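Local coordinates for protein Pyrsv_gp04 (Pyrobaculum spherical virus, PDB 2VXZ) that is of unknown function but probably acts as a viral transcriptional regulator, with an N-terminal winged-helix domain likely to bind DNA, at residues K25-I30 and R40-I45; K93-P98 and Y151-R156; I80-R85 and P108-F113; L10-D15 and L34-G39. All coordinates share one frame; numbering follows the deposited sequence.

Interaction 1: K25-I30 and R40-I45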
loop_
_atom_site.group_PDB
_atom_site.type_symbol
_atom_site.label_atom_id
_atom_site.label_comp_id
_atom_site.label_asym_id
_atom_site.label_seq_id
_atom_site.Cartn_x
_atom_site.Cartn_y
_atom_site.Cartn_z
ATOM N N LYS A 25 0.897 5.366 4.275
ATOM C CA LYS A 25 -0.490 5.119 3.953
ATOM C C LYS A 25 -0.816 5.737 2.624
ATOM O O LYS A 25 -0.213 6.737 2.237
ATOM C CB LYS A 25 -1.383 5.718 5.037
ATOM C CG LYS A 25 -1.091 5.127 6.403
ATOM C CD LYS A 25 -2.039 5.617 7.462
ATOM C CE LYS A 25 -2.026 4.703 8.672
ATOM N NZ LYS A 25 -0.657 4.454 9.199
ATOM N N THR A 26 -1.784 5.151 1.929
ATOM C CA THR A 26 -2.301 5.764 0.712
ATOM C C THR A 26 -3.170 6.967 1.072
ATOM O O THR A 26 -3.737 7.025 2.159
ATOM C CB THR A 26 -3.150 4.792 -0.105
ATOM O OG1 THR A 26 -4.366 4.486 0.605
ATOM C CG2 THR A 26 -2.364 3.514 -0.382
ATOM N N THR A 27 -3.276 7.911 0.143
ATOM C CA THR A 27 -4.197 9.025 0.284
ATOM C C THR A 27 -5.625 8.527 0.537
ATOM O O THR A 27 -6.350 9.111 1.345
ATOM C CB THR A 27 -4.140 9.953 -0.955
ATOM O OG1 THR A 27 -2.789 10.396 -1.137
ATOM C CG2 THR A 27 -5.053 11.159 -0.779
ATOM N N SER A 28 -6.035 7.439 -0.122
ATOM C CA SER A 28 -7.376 6.897 0.121
ATOM C C SER A 28 -7.602 6.490 1.575
ATOM O O SER A 28 -8.677 6.725 2.119
ATOM C CB SER A 28 -7.704 5.724 -0.807
ATOM O OG SER A 28 -6.719 4.724 -0.713
ATOM N N LEU A 29 -6.595 5.891 2.206
ATOM C CA LEU A 29 -6.739 5.498 3.600
ATOM C C LEU A 29 -6.773 6.729 4.495
ATOM O O LEU A 29 -7.597 6.810 5.415
ATOM C CB LEU A 29 -5.618 4.560 4.031
ATOM C CG LEU A 29 -5.718 4.019 5.457
ATOM C CD1 LEU A 29 -7.064 3.338 5.728
ATOM C CD2 LEU A 29 -4.562 3.054 5.742
ATOM N N ILE A 30 -5.891 7.692 4.218
ATOM C CA ILE A 30 -5.895 8.971 4.959
ATOM C C ILE A 30 -7.255 9.665 4.876
ATOM O O ILE A 30 -7.811 10.076 5.896
ATOM C CB ILE A 30 -4.746 9.912 4.451
ATOM C CG1 ILE A 30 -3.394 9.281 4.771
ATOM C CG2 ILE A 30 -4.845 11.314 5.097
ATOM C CD1 ILE A 30 -2.219 9.831 3.973
ATOM N N ARG A 40 -9.344 17.978 -0.238
ATOM C CA ARG A 40 -8.692 18.455 0.986
ATOM C C ARG A 40 -7.492 17.571 1.338
ATOM O O ARG A 40 -6.418 18.083 1.665
ATOM C CB ARG A 40 -9.678 18.526 2.155
ATOM C CG ARG A 40 -10.693 19.646 2.024
ATOM C CD ARG A 40 -11.498 19.820 3.305
ATOM N NE ARG A 40 -12.429 20.947 3.206
ATOM C CZ ARG A 40 -13.638 20.897 2.638
ATOM N NH1 ARG A 40 -14.097 19.788 2.068
ATOM N NH2 ARG A 40 -14.405 21.980 2.626
ATOM N N ALA A 41 -7.654 16.250 1.263
ATOM C CA ALA A 41 -6.542 15.359 1.607
ATOM C C ALA A 41 -5.349 15.607 0.688
ATOM O O ALA A 41 -4.206 15.721 1.142
ATOM C CB ALA A 41 -6.970 13.877 1.565
ATOM N N LYS A 42 -5.606 15.697 -0.608
ATOM C CA LYS A 42 -4.529 15.951 -1.548
ATOM C C LYS A 42 -3.875 17.315 -1.314
ATOM O O LYS A 42 -2.663 17.442 -1.428
ATOM C CB LYS A 42 -5.032 15.813 -2.987
ATOM C CG LYS A 42 -5.292 14.352 -3.368
ATOM C CD LYS A 42 -5.305 14.144 -4.857
ATOM C CE LYS A 42 -3.913 14.337 -5.466
ATOM N NZ LYS A 42 -2.995 13.220 -5.102
ATOM N N ALA A 43 -4.665 18.340 -0.994
ATOM C CA ALA A 43 -4.123 19.689 -0.790
ATOM C C ALA A 43 -3.243 19.705 0.453
ATOM O O ALA A 43 -2.173 20.309 0.458
ATOM C CB ALA A 43 -5.256 20.738 -0.672
ATOM N N LEU A 44 -3.684 19.013 1.499
ATOM C CA LEU A 44 -2.933 18.952 2.756
ATOM C C LEU A 44 -1.632 18.179 2.596
ATOM O O LEU A 44 -0.603 18.556 3.164
ATOM C CB LEU A 44 -3.774 18.307 3.837
ATOM C CG LEU A 44 -4.931 19.163 4.339
ATOM C CD1 LEU A 44 -5.994 18.301 5.020
ATOM C CD2 LEU A 44 -4.440 20.269 5.260
ATOM N N ILE A 45 -1.677 17.088 1.835
ATOM C CA ILE A 45 -0.483 16.291 1.594
ATOM C C ILE A 45 0.524 17.101 0.791
ATOM O O ILE A 45 1.726 17.067 1.060
ATOM C CB ILE A 45 -0.813 14.959 0.905
ATOM C CG1 ILE A 45 -1.530 14.040 1.908
ATOM C CG2 ILE A 45 0.475 14.289 0.405
ATOM C CD1 ILE A 45 -2.418 12.987 1.297
HETATM O O HOH W 1 -1.563 12.654 -2.495
#

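Interaction 2: K93-P98 and Y151-R156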
loop_
_atom_site.group_PDB
_atom_site.type_symbol
_atom_site.label_atom_id
_atom_site.label_comp_id
_atom_site.label_asym_id
_atom_site.label_seq_id
_atom_site.Cartn_x
_atom_site.Cartn_y
_atom_site.Cartn_z
ATOM N N LYS A 93 3.610 -22.295 -5.916
ATOM C CA LYS A 93 4.569 -22.280 -7.006
ATOM C C LYS A 93 4.250 -21.154 -7.992
ATOM O O LYS A 93 5.066 -20.809 -8.850
ATOM C CB LYS A 93 4.565 -23.636 -7.711
ATOM C CG LYS A 93 4.797 -24.821 -6.761
ATOM C CD LYS A 93 6.087 -24.670 -5.961
ATOM C CE LYS A 93 6.337 -25.827 -4.984
ATOM N NZ LYS A 93 5.107 -26.228 -4.233
ATOM N N PHE A 94 3.069 -20.566 -7.848
ATOM C CA PHE A 94 2.688 -19.417 -8.659
ATOM C C PHE A 94 1.723 -18.569 -7.857
ATOM O O PHE A 94 1.108 -19.061 -6.907
ATOM C CB PHE A 94 2.029 -19.860 -9.970
ATOM C CG PHE A 94 0.710 -20.555 -9.778
ATOM C CD1 PHE A 94 -0.477 -19.847 -9.815
ATOM C CD2 PHE A 94 0.664 -21.916 -9.521
ATOM C CE1 PHE A 94 -1.692 -20.484 -9.622
ATOM C CE2 PHE A 94 -0.535 -22.560 -9.316
ATOM C CZ PHE A 94 -1.724 -21.848 -9.377
ATOM N N ILE A 95 1.582 -17.304 -8.256
ATOM C CA ILE A 95 0.703 -16.376 -7.554
ATOM C C ILE A 95 0.221 -15.287 -8.519
ATOM O O ILE A 95 0.915 -14.922 -9.466
ATOM C CB ILE A 95 1.408 -15.770 -6.312
ATOM C CG1 ILE A 95 0.402 -15.041 -5.413
ATOM C CG2 ILE A 95 2.544 -14.864 -6.724
ATOM C CD1 ILE A 95 0.845 -14.931 -3.985
ATOM N N SER A 96 -1.003 -14.818 -8.284
ATOM C CA SER A 96 -1.648 -13.798 -9.085
ATOM C C SER A 96 -2.242 -12.753 -8.126
ATOM O O SER A 96 -2.423 -13.030 -6.951
ATOM C CB SER A 96 -2.768 -14.401 -9.927
ATOM O OG SER A 96 -3.836 -14.908 -9.117
ATOM N N PRO A 97 -2.541 -11.552 -8.628
ATOM C CA PRO A 97 -3.110 -10.542 -7.723
ATOM C C PRO A 97 -4.402 -10.968 -7.005
ATOM O O PRO A 97 -4.529 -10.723 -5.801
ATOM C CB PRO A 97 -3.294 -9.321 -8.640
ATOM C CG PRO A 97 -2.276 -9.526 -9.734
ATOM C CD PRO A 97 -2.293 -11.007 -9.975
ATOM N N PRO A 98 -5.357 -11.608 -7.717
ATOM C CA PRO A 98 -6.560 -12.043 -7.011
ATOM C C PRO A 98 -6.275 -13.104 -5.969
ATOM O O PRO A 98 -6.860 -13.089 -4.898
ATOM C CB PRO A 98 -7.429 -12.623 -8.133
ATOM C CG PRO A 98 -6.923 -12.013 -9.363
ATOM C CD PRO A 98 -5.471 -11.876 -9.165
ATOM N N TYR A 151 2.538 -15.004 -11.698
ATOM C CA TYR A 151 3.964 -14.883 -11.367
ATOM C C TYR A 151 4.465 -16.226 -10.872
ATOM O O TYR A 151 3.778 -16.884 -10.106
ATOM C CB TYR A 151 4.152 -13.831 -10.251
ATOM C CG TYR A 151 3.792 -12.442 -10.715
ATOM C CD1 TYR A 151 4.754 -11.614 -11.274
ATOM C CD2 TYR A 151 2.476 -11.981 -10.676
ATOM C CE1 TYR A 151 4.418 -10.341 -11.760
ATOM C CE2 TYR A 151 2.136 -10.712 -11.162
ATOM C CZ TYR A 151 3.119 -9.897 -11.692
ATOM O OH TYR A 151 2.789 -8.648 -12.192
ATOM N N LEU A 152 5.666 -16.608 -11.295
ATOM C CA LEU A 152 6.303 -17.833 -10.830
ATOM C C LEU A 152 7.083 -17.498 -9.576
ATOM O O LEU A 152 7.958 -16.628 -9.605
ATOM C CB LEU A 152 7.245 -18.393 -11.899
ATOM C CG LEU A 152 6.605 -18.763 -13.229
ATOM C CD1 LEU A 152 7.677 -19.162 -14.248
ATOM C CD2 LEU A 152 5.584 -19.889 -13.032
ATOM N N THR A 153 6.773 -18.179 -8.478
ATOM C CA THR A 153 7.454 -17.879 -7.210
ATOM C C THR A 153 8.936 -18.276 -7.266
ATOM O O THR A 153 9.774 -17.665 -6.595
ATOM C CB THR A 153 6.714 -18.474 -5.985
ATOM O OG1 THR A 153 6.575 -19.894 -6.131
ATOM C CG2 THR A 153 5.330 -17.806 -5.810
ATOM N N ALA A 154 9.286 -19.238 -8.131
ATOM C CA ALA A 154 10.708 -19.559 -8.387
ATOM C C ALA A 154 11.554 -18.382 -8.900
ATOM O O ALA A 154 12.787 -18.430 -8.853
ATOM C CB ALA A 154 10.803 -20.719 -9.378
ATOM N N ASN A 155 10.909 -17.346 -9.436
ATOM C CA ASN A 155 11.610 -16.177 -9.969
ATOM C C ASN A 155 11.845 -15.065 -8.929
ATOM O O ASN A 155 12.215 -13.944 -9.301
ATOM C CB ASN A 155 10.845 -15.597 -11.173
ATOM C CG ASN A 155 10.976 -16.433 -12.419
ATOM O OD1 ASN A 155 11.656 -17.467 -12.427
ATOM N ND2 ASN A 155 10.341 -15.982 -13.506
ATOM N N ARG A 156 11.630 -15.375 -7.646
ATOM C CA ARG A 156 11.905 -14.442 -6.544
ATOM C C ARG A 156 13.215 -13.671 -6.745
ATOM O O ARG A 156 14.269 -14.277 -6.958
ATOM C CB ARG A 156 11.946 -15.191 -5.203
ATOM C CG ARG A 156 12.195 -14.299 -3.981
ATOM C CD ARG A 156 12.716 -15.101 -2.792
ATOM N NE ARG A 156 12.922 -14.257 -1.607
ATOM C CZ ARG A 156 14.066 -14.093 -0.944
ATOM N NH1 ARG A 156 15.199 -14.696 -1.308
ATOM N NH2 ARG A 156 14.074 -13.294 0.119
HETATM O O HOH W 2 7.691 -21.298 -9.304
#

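Interaction 3: I80-R85 and P108-F113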
loop_
_atom_site.group_PDB
_atom_site.type_symbol
_atom_site.label_atom_id
_atom_site.label_comp_id
_atom_site.label_asym_id
_atom_site.label_seq_id
_atom_site.Cartn_x
_atom_site.Cartn_y
_atom_site.Cartn_z
ATOM N N ILE A 80 6.692 -7.246 1.672
ATOM C CA ILE A 80 7.376 -8.384 1.052
ATOM C C ILE A 80 7.404 -9.597 1.973
ATOM O O ILE A 80 7.092 -10.701 1.543
ATOM C CB ILE A 80 8.788 -8.005 0.576
ATOM C CG1 ILE A 80 8.688 -6.988 -0.570
ATOM C CG2 ILE A 80 9.522 -9.228 0.064
ATOM C CD1 ILE A 80 10.016 -6.488 -1.062
ATOM N N ARG A 81 7.733 -9.390 3.244
ATOM C CA ARG A 81 7.743 -10.485 4.216
ATOM C C ARG A 81 6.373 -11.139 4.353
ATOM O O ARG A 81 6.283 -12.364 4.469
ATOM C CB ARG A 81 8.237 -10.008 5.584
ATOM C CG ARG A 81 9.716 -9.648 5.616
ATOM C CD ARG A 81 10.226 -9.491 7.033
ATOM N NE ARG A 81 9.497 -8.457 7.764
ATOM C CZ ARG A 81 9.817 -7.162 7.815
ATOM N NH1 ARG A 81 10.883 -6.680 7.181
ATOM N NH2 ARG A 81 9.050 -6.340 8.516
ATOM N N GLU A 82 5.315 -10.325 4.340
ATOM C CA GLU A 82 3.958 -10.847 4.444
ATOM C C GLU A 82 3.592 -11.667 3.222
ATOM O O GLU A 82 3.070 -12.754 3.370
ATOM C CB GLU A 82 2.928 -9.739 4.659
ATOM C CG GLU A 82 2.986 -9.117 6.036
ATOM C CD GLU A 82 2.502 -10.052 7.125
ATOM O OE1 GLU A 82 1.316 -10.412 7.112
ATOM O OE2 GLU A 82 3.311 -10.450 7.981
ATOM N N VAL A 83 3.864 -11.155 2.015
ATOM C CA VAL A 83 3.604 -11.933 0.798
ATOM C C VAL A 83 4.377 -13.259 0.849
ATOM O O VAL A 83 3.818 -14.326 0.586
ATOM C CB VAL A 83 3.948 -11.156 -0.495
ATOM C CG1 VAL A 83 3.818 -12.075 -1.743
ATOM C CG2 VAL A 83 3.060 -9.916 -0.626
ATOM N N GLU A 84 5.650 -13.202 1.207
ATOM C CA GLU A 84 6.475 -14.407 1.194
ATOM C C GLU A 84 6.048 -15.392 2.264
ATOM O O GLU A 84 6.133 -16.606 2.049
ATOM C CB GLU A 84 7.956 -14.051 1.328
ATOM C CG GLU A 84 8.455 -13.262 0.126
ATOM C CD GLU A 84 9.927 -13.361 -0.046
ATOM O OE1 GLU A 84 10.649 -12.733 0.754
ATOM O OE2 GLU A 84 10.349 -14.093 -0.976
ATOM N N ARG A 85 5.562 -14.892 3.403
ATOM C CA ARG A 85 5.004 -15.784 4.436
ATOM C C ARG A 85 3.767 -16.529 3.916
ATOM O O ARG A 85 3.621 -17.749 4.121
ATOM C CB ARG A 85 4.657 -15.021 5.713
ATOM C CG ARG A 85 4.094 -15.923 6.812
ATOM C CD ARG A 85 3.831 -15.190 8.086
ATOM N NE ARG A 85 2.863 -14.128 7.889
ATOM C CZ ARG A 85 1.540 -14.292 7.838
ATOM N NH1 ARG A 85 0.980 -15.486 7.983
ATOM N NH2 ARG A 85 0.769 -13.238 7.652
ATOM N N PRO A 108 -5.687 -13.210 9.303
ATOM C CA PRO A 108 -5.840 -12.050 10.178
ATOM C C PRO A 108 -4.635 -11.111 10.257
ATOM O O PRO A 108 -4.821 -9.900 10.237
ATOM C CB PRO A 108 -6.120 -12.687 11.530
ATOM C CG PRO A 108 -6.819 -13.969 11.181
ATOM C CD PRO A 108 -6.091 -14.452 9.992
ATOM N N GLN A 109 -3.430 -11.667 10.350
ATOM C CA GLN A 109 -2.226 -10.845 10.489
ATOM C C GLN A 109 -2.001 -10.028 9.221
ATOM O O GLN A 109 -1.831 -8.797 9.287
ATOM C CB GLN A 109 -0.989 -11.696 10.813
ATOM C CG GLN A 109 0.313 -10.896 10.747
ATOM C CD GLN A 109 1.521 -11.687 11.181
ATOM O OE1 GLN A 109 1.549 -12.249 12.279
ATOM N NE2 GLN A 109 2.547 -11.708 10.335
ATOM N N ALA A 110 -2.023 -10.703 8.071
ATOM C CA ALA A 110 -1.856 -10.012 6.777
ATOM C C ALA A 110 -2.951 -8.977 6.558
ATOM O O ALA A 110 -2.679 -7.859 6.110
ATOM C CB ALA A 110 -1.817 -11.023 5.603
ATOM N N ARG A 111 -4.191 -9.325 6.882
ATOM C CA ARG A 111 -5.293 -8.392 6.686
ATOM C C ARG A 111 -5.118 -7.124 7.522
ATOM O O ARG A 111 -5.314 -6.016 7.019
ATOM C CB ARG A 111 -6.641 -9.048 7.023
ATOM C CG ARG A 111 -7.834 -8.221 6.549
ATOM C CD ARG A 111 -9.170 -8.766 7.025
ATOM N NE ARG A 111 -10.217 -7.791 6.703
ATOM C CZ ARG A 111 -11.317 -8.018 5.982
ATOM N NH1 ARG A 111 -11.624 -9.230 5.519
ATOM N NH2 ARG A 111 -12.148 -7.007 5.752
ATOM N N LYS A 112 -4.779 -7.294 8.795
ATOM C CA LYS A 112 -4.516 -6.167 9.695
ATOM C C LYS A 112 -3.395 -5.282 9.160
ATOM O O LYS A 112 -3.518 -4.062 9.154
ATOM C CB LYS A 112 -4.159 -6.657 11.098
ATOM C CG LYS A 112 -3.902 -5.538 12.104
ATOM C CD LYS A 112 -3.551 -6.080 13.471
ATOM C CE LYS A 112 -2.863 -5.028 14.354
ATOM N NZ LYS A 112 -3.796 -3.956 14.781
ATOM N N PHE A 113 -2.307 -5.903 8.724
ATOM C CA PHE A 113 -1.165 -5.164 8.197
ATOM C C PHE A 113 -1.531 -4.364 6.952
ATOM O O PHE A 113 -1.343 -3.151 6.898
ATOM C CB PHE A 113 -0.015 -6.113 7.894
ATOM C CG PHE A 113 1.191 -5.431 7.313
ATOM C CD1 PHE A 113 1.959 -4.578 8.086
ATOM C CD2 PHE A 113 1.553 -5.637 5.994
ATOM C CE1 PHE A 113 3.077 -3.947 7.542
ATOM C CE2 PHE A 113 2.668 -5.015 5.457
ATOM C CZ PHE A 113 3.415 -4.168 6.221
#

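Interaction 4: L10-D15 and L34-G39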
loop_
_atom_site.group_PDB
_atom_site.type_symbol
_atom_site.label_atom_id
_atom_site.label_comp_id
_atom_site.label_asym_id
_atom_site.label_seq_id
_atom_site.Cartn_x
_atom_site.Cartn_y
_atom_site.Cartn_z
ATOM N N LEU A 10 -4.310 23.574 10.393
ATOM C CA LEU A 10 -3.337 23.181 11.421
ATOM C C LEU A 10 -3.672 21.822 12.040
ATOM O O LEU A 10 -2.799 20.956 12.164
ATOM C CB LEU A 10 -3.249 24.255 12.508
ATOM C CG LEU A 10 -2.287 23.977 13.662
ATOM C CD1 LEU A 10 -1.646 25.256 14.164
ATOM C CD2 LEU A 10 -3.005 23.247 14.811
ATOM N N VAL A 11 -4.932 21.643 12.422
ATOM C CA VAL A 11 -5.381 20.393 13.044
ATOM C C VAL A 11 -5.252 19.231 12.060
ATOM O O VAL A 11 -4.756 18.169 12.401
ATOM C CB VAL A 11 -6.849 20.512 13.537
ATOM C CG1 VAL A 11 -7.457 19.131 13.772
ATOM C CG2 VAL A 11 -6.901 21.340 14.799
ATOM N N ARG A 12 -5.668 19.445 10.817
ATOM C CA ARG A 12 -5.591 18.388 9.821
ATOM C C ARG A 12 -4.162 17.997 9.459
ATOM O O ARG A 12 -3.882 16.835 9.283
ATOM C CB ARG A 12 -6.361 18.784 8.554
ATOM C CG ARG A 12 -7.841 19.094 8.790
ATOM C CD ARG A 12 -8.553 18.050 9.604
ATOM N NE ARG A 12 -9.923 17.829 9.128
ATOM C CZ ARG A 12 -10.568 16.667 9.217
ATOM N NH1 ARG A 12 -9.993 15.630 9.792
ATOM N NH2 ARG A 12 -11.799 16.546 8.749
ATOM N N LEU A 13 -3.260 18.967 9.352
ATOM C CA LEU A 13 -1.855 18.657 9.066
ATOM C C LEU A 13 -1.275 17.802 10.180
ATOM O O LEU A 13 -0.586 16.816 9.925
ATOM C CB LEU A 13 -1.032 19.933 8.926
ATOM C CG LEU A 13 -1.331 20.770 7.684
ATOM C CD1 LEU A 13 -0.580 22.090 7.750
ATOM C CD2 LEU A 13 -1.000 20.028 6.399
ATOM N N ARG A 14 -1.567 18.204 11.417
ATOM C CA ARG A 14 -1.128 17.507 12.632
ATOM C C ARG A 14 -1.656 16.065 12.644
ATOM O O ARG A 14 -0.917 15.109 12.917
ATOM C CB ARG A 14 -1.673 18.313 13.826
ATOM C CG ARG A 14 -1.228 17.950 15.199
ATOM C CD ARG A 14 -1.751 19.014 16.189
ATOM N NE ARG A 14 -0.852 20.167 16.337
ATOM C CZ ARG A 14 -1.198 21.342 16.867
ATOM N NH1 ARG A 14 -2.444 21.572 17.277
ATOM N NH2 ARG A 14 -0.293 22.309 16.979
ATOM N N ASP A 15 -2.931 15.918 12.320
ATOM C CA ASP A 15 -3.567 14.612 12.271
ATOM C C ASP A 15 -2.982 13.687 11.209
ATOM O O ASP A 15 -2.807 12.503 11.472
ATOM C CB ASP A 15 -5.073 14.744 12.066
ATOM C CG ASP A 15 -5.783 15.348 13.282
ATOM O OD1 ASP A 15 -5.172 15.517 14.359
ATOM O OD2 ASP A 15 -6.960 15.673 13.134
ATOM N N LEU A 34 -9.657 10.051 8.315
ATOM C CA LEU A 34 -9.834 11.401 8.835
ATOM C C LEU A 34 -11.114 12.091 8.373
ATOM O O LEU A 34 -11.370 13.226 8.764
ATOM C CB LEU A 34 -8.611 12.247 8.475
ATOM C CG LEU A 34 -7.270 11.730 8.997
ATOM C CD1 LEU A 34 -6.154 12.721 8.718
ATOM C CD2 LEU A 34 -7.351 11.443 10.481
ATOM N N GLY A 35 -11.916 11.423 7.556
ATOM C CA GLY A 35 -13.184 11.999 7.078
ATOM C C GLY A 35 -12.996 13.212 6.187
ATOM O O GLY A 35 -13.804 14.152 6.228
ATOM N N LEU A 36 -11.947 13.174 5.370
ATOM C CA LEU A 36 -11.622 14.262 4.443
ATOM C C LEU A 36 -12.178 13.995 3.061
ATOM O O LEU A 36 -12.287 12.847 2.657
ATOM C CB LEU A 36 -10.110 14.418 4.318
ATOM C CG LEU A 36 -9.395 15.021 5.528
ATOM C CD1 LEU A 36 -7.882 14.808 5.453
ATOM C CD2 LEU A 36 -9.740 16.505 5.679
ATOM N N SER A 37 -12.522 15.053 2.328
ATOM C CA SER A 37 -12.737 14.926 0.881
ATOM C C SER A 37 -11.425 14.571 0.156
ATOM O O SER A 37 -10.330 14.790 0.663
ATOM C CB SER A 37 -13.251 16.229 0.299
ATOM O OG SER A 37 -12.427 17.304 0.711
ATOM N N HIS A 38 -11.539 14.045 -1.054
ATOM C CA HIS A 38 -10.348 13.773 -1.852
ATOM C C HIS A 38 -9.483 15.032 -2.003
ATOM O O HIS A 38 -8.259 14.973 -1.808
ATOM C CB HIS A 38 -10.739 13.248 -3.226
ATOM C CG HIS A 38 -9.585 12.744 -4.030
ATOM N ND1 HIS A 38 -8.574 11.986 -3.482
ATOM C CD2 HIS A 38 -9.296 12.863 -5.347
ATOM C CE1 HIS A 38 -7.702 11.672 -4.424
ATOM N NE2 HIS A 38 -8.119 12.190 -5.565
ATOM N N GLY A 39 -10.131 16.148 -2.350
ATOM C CA GLY A 39 -9.450 17.411 -2.600
ATOM C C GLY A 39 -8.689 17.936 -1.401
ATOM O O GLY A 39 -7.534 18.315 -1.528
#

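Interaction 1: K25-I30 and R40-I45
Thr27 meets Ile45 with every heavy atom of its side chain, and its polar and apolar branches part company beyond CB. Thr27 CB stands 4.2 Å from Ile45 CD1. The hydroxyl branch comes closer, Thr27 OG1 lying 3.6 Å from the same Ile45 CD1. With OG1 anti to the carbonyl carbon (chi1 -56°), the methyl CG2 of Thr27 is anti to the backbone N, and it too packs on Ile45 CD1, at 3.8 Å. Beyond that it touches Ala41 CB and the aliphatic CG of Lys42. Helices 27-34 and 38-50, joined here, form the helix-turn-helix of what the order of helices and strands marks as a probable winged helix, the second of them being the probable recognition helix by analogy with relatives. Their interface is completed by Ile30, whose CD1 meets Ile45 CD1 tip to tip at 4.1 Å, and by Val65 of strand 62-66, which touches Thr27, Ile30 and Ile45. No direct hydrogen bond crosses between the segments. Thr27 OG1 instead reaches a water at 2.9 Å, and that water accepts from Lys42 NZ at 3.0 Å, the lysine chain being bent at chi3 and chi4.

Interaction 2: K93-P98 and Y151-R156
Ile95 overlaps Tyr151 on one face of a two-stranded antiparallel sheet; the two side chains cross obliquely, and Ile95 CG2 meets Tyr151 CB at 4.0 Å. With CG1 anti to the backbone N (chi1 -168°), CG2 stands between the backbone N and the carbonyl carbon, and this branch also lies 4.2 Å from Thr153 CG2. Leu100, Leu135 and Val87 of three helices also touch the isoleucine. Ile95 O sits at the edge of the Tyr151 ring, in its plane and 3.5 Å from Tyr151 CD2. That oxygen accepts from Tyr151 N, almost straight along its own carbonyl bond; Ile95 N returns a bond to Tyr151 O at 2.9 Å, making this the hydrogen-bonded pair. Next to it, Phe94 and Leu152 form the non-hydrogen-bonded pair, where Phe94 CA comes within 3.1 Å of Tyr151 O as a CA-H...O contact. The ladder ends where Thr153 N reaches Lys93 O at 3.2 Å from well above the carbonyl plane, and a water donating to Lys93 O accepts from Ala154 N. Tyr151 OH bonds Asn132, and Thr153 OG1 bonds Leu92 O. Three main-chain bonds thus fix the register, so the pairing itself depends little on side-chain identity.

Interaction 3: I80-R85 and P108-F113
The guanidinium of Arg85 carries the amide of Gln109 over one face, with Gln109 CD above it, and has Ala110 N near its edge, where Glu82 CD also lies in plane. Guanidinium and amide are turned 59° from each other, and the approach of Gln109 NE2 to Arg85 NE at 3.5 Å brings two donors together, so no bond joins them. What unites the groups is the Glu82 carboxylate. Gln109 NE2 donates to the syn lone pair of Glu82 OE2 at 2.8 Å, with the oxygen near the amide plane. Arg85 NH2 makes a salt bridge to Glu82 OE1 at 2.9 Å, approaching from above the carboxylate plane although the oxygen lies in the guanidinium plane. The glutamate chain is bent at chi2 (-70°), which places CD, while Glu82 CG rests obliquely against Phe113 CD2 at 3.8 Å. Glu82 OE1 also comes to 3.5 Å from Ala110 CB. Asp107 extends the network, accepting from both Arg85 NH2 and Ala110 N; Arg85 NH2 is thus bound to two acids, which would be expected to stabilise its charge. The segments 80-85 and 108-113, of helices 69-89 and 108-115, run roughly antiparallel, at 154°, with their axes 10.6 Å apart. On another side of helix 69-89, Val83 packs on helices 125-139 and 97-106; this polar contact at the surface ties helix 108-115 to the same long helix.

Interaction 4: L10-D15 and L34-G39
Arg12 grips the carbonyl oxygen of Leu34 with both terminal nitrogens of its guanidinium. Arg12 NH1 donates to Leu34 O at 3.0 Å with an angle of 144° at the hydrogen; Arg12 NH2 adds a weak second bond to Leu34 O at 3.3 Å. Over one face of the guanidinium lies a methyl, Leu36 CD2, 3.6 Å from Arg12 CZ and shifted toward the rim. One turn further along helix 7-20, Asp15 CB touches Leu34 CD1 at 4.1 Å. The oxygen is held where helix 27-34 ends: Gly35, with its positive phi of 66°, closes that helix in a Schellman motif, and Ser37 then caps the N-terminus of helix 38-50, forming the turn of the probable helix-turn-helix. A positive group at a helix C-terminus would be favoured by the helix dipole. Arg12 reaches it through a chain bent at chi2 (-49°) and chi3. Farther out, Leu44 of helix 38-50 packs on both Arg12 and Leu36, while Ile16 and Leu19 of helix 7-20 touch the Leu34 side chain. Glu8 forms a long, weak ion pair with Arg12 NE, and Ser37 OG is bonded to Arg40 NH1.

How the interactions relate
Interactions 1 and 4 belong to the probable N-terminal winged helix and share helix 38-50; they abut where Leu44 O lies 3.6 Å from Leu13 CD2. Interactions 2 and 3 lie across the chain's centre from interaction 1, and they are joined by a salt bridge, Arg156 NE to Glu84 OE2 at 2.7 Å. Chemistry follows depth. The buried interaction 1 is mostly aliphatic and has no direct hydrogen bond. Of the surface contacts, interaction 3 is joined by an amide-carboxylate bond, with an arginine salt bridge within one helix beside it, and interaction 4 by an arginine on a main-chain carbonyl. Interaction 2, partly buried, relies on strand pairing. The centres of 2 and 4 are about 38 Å apart.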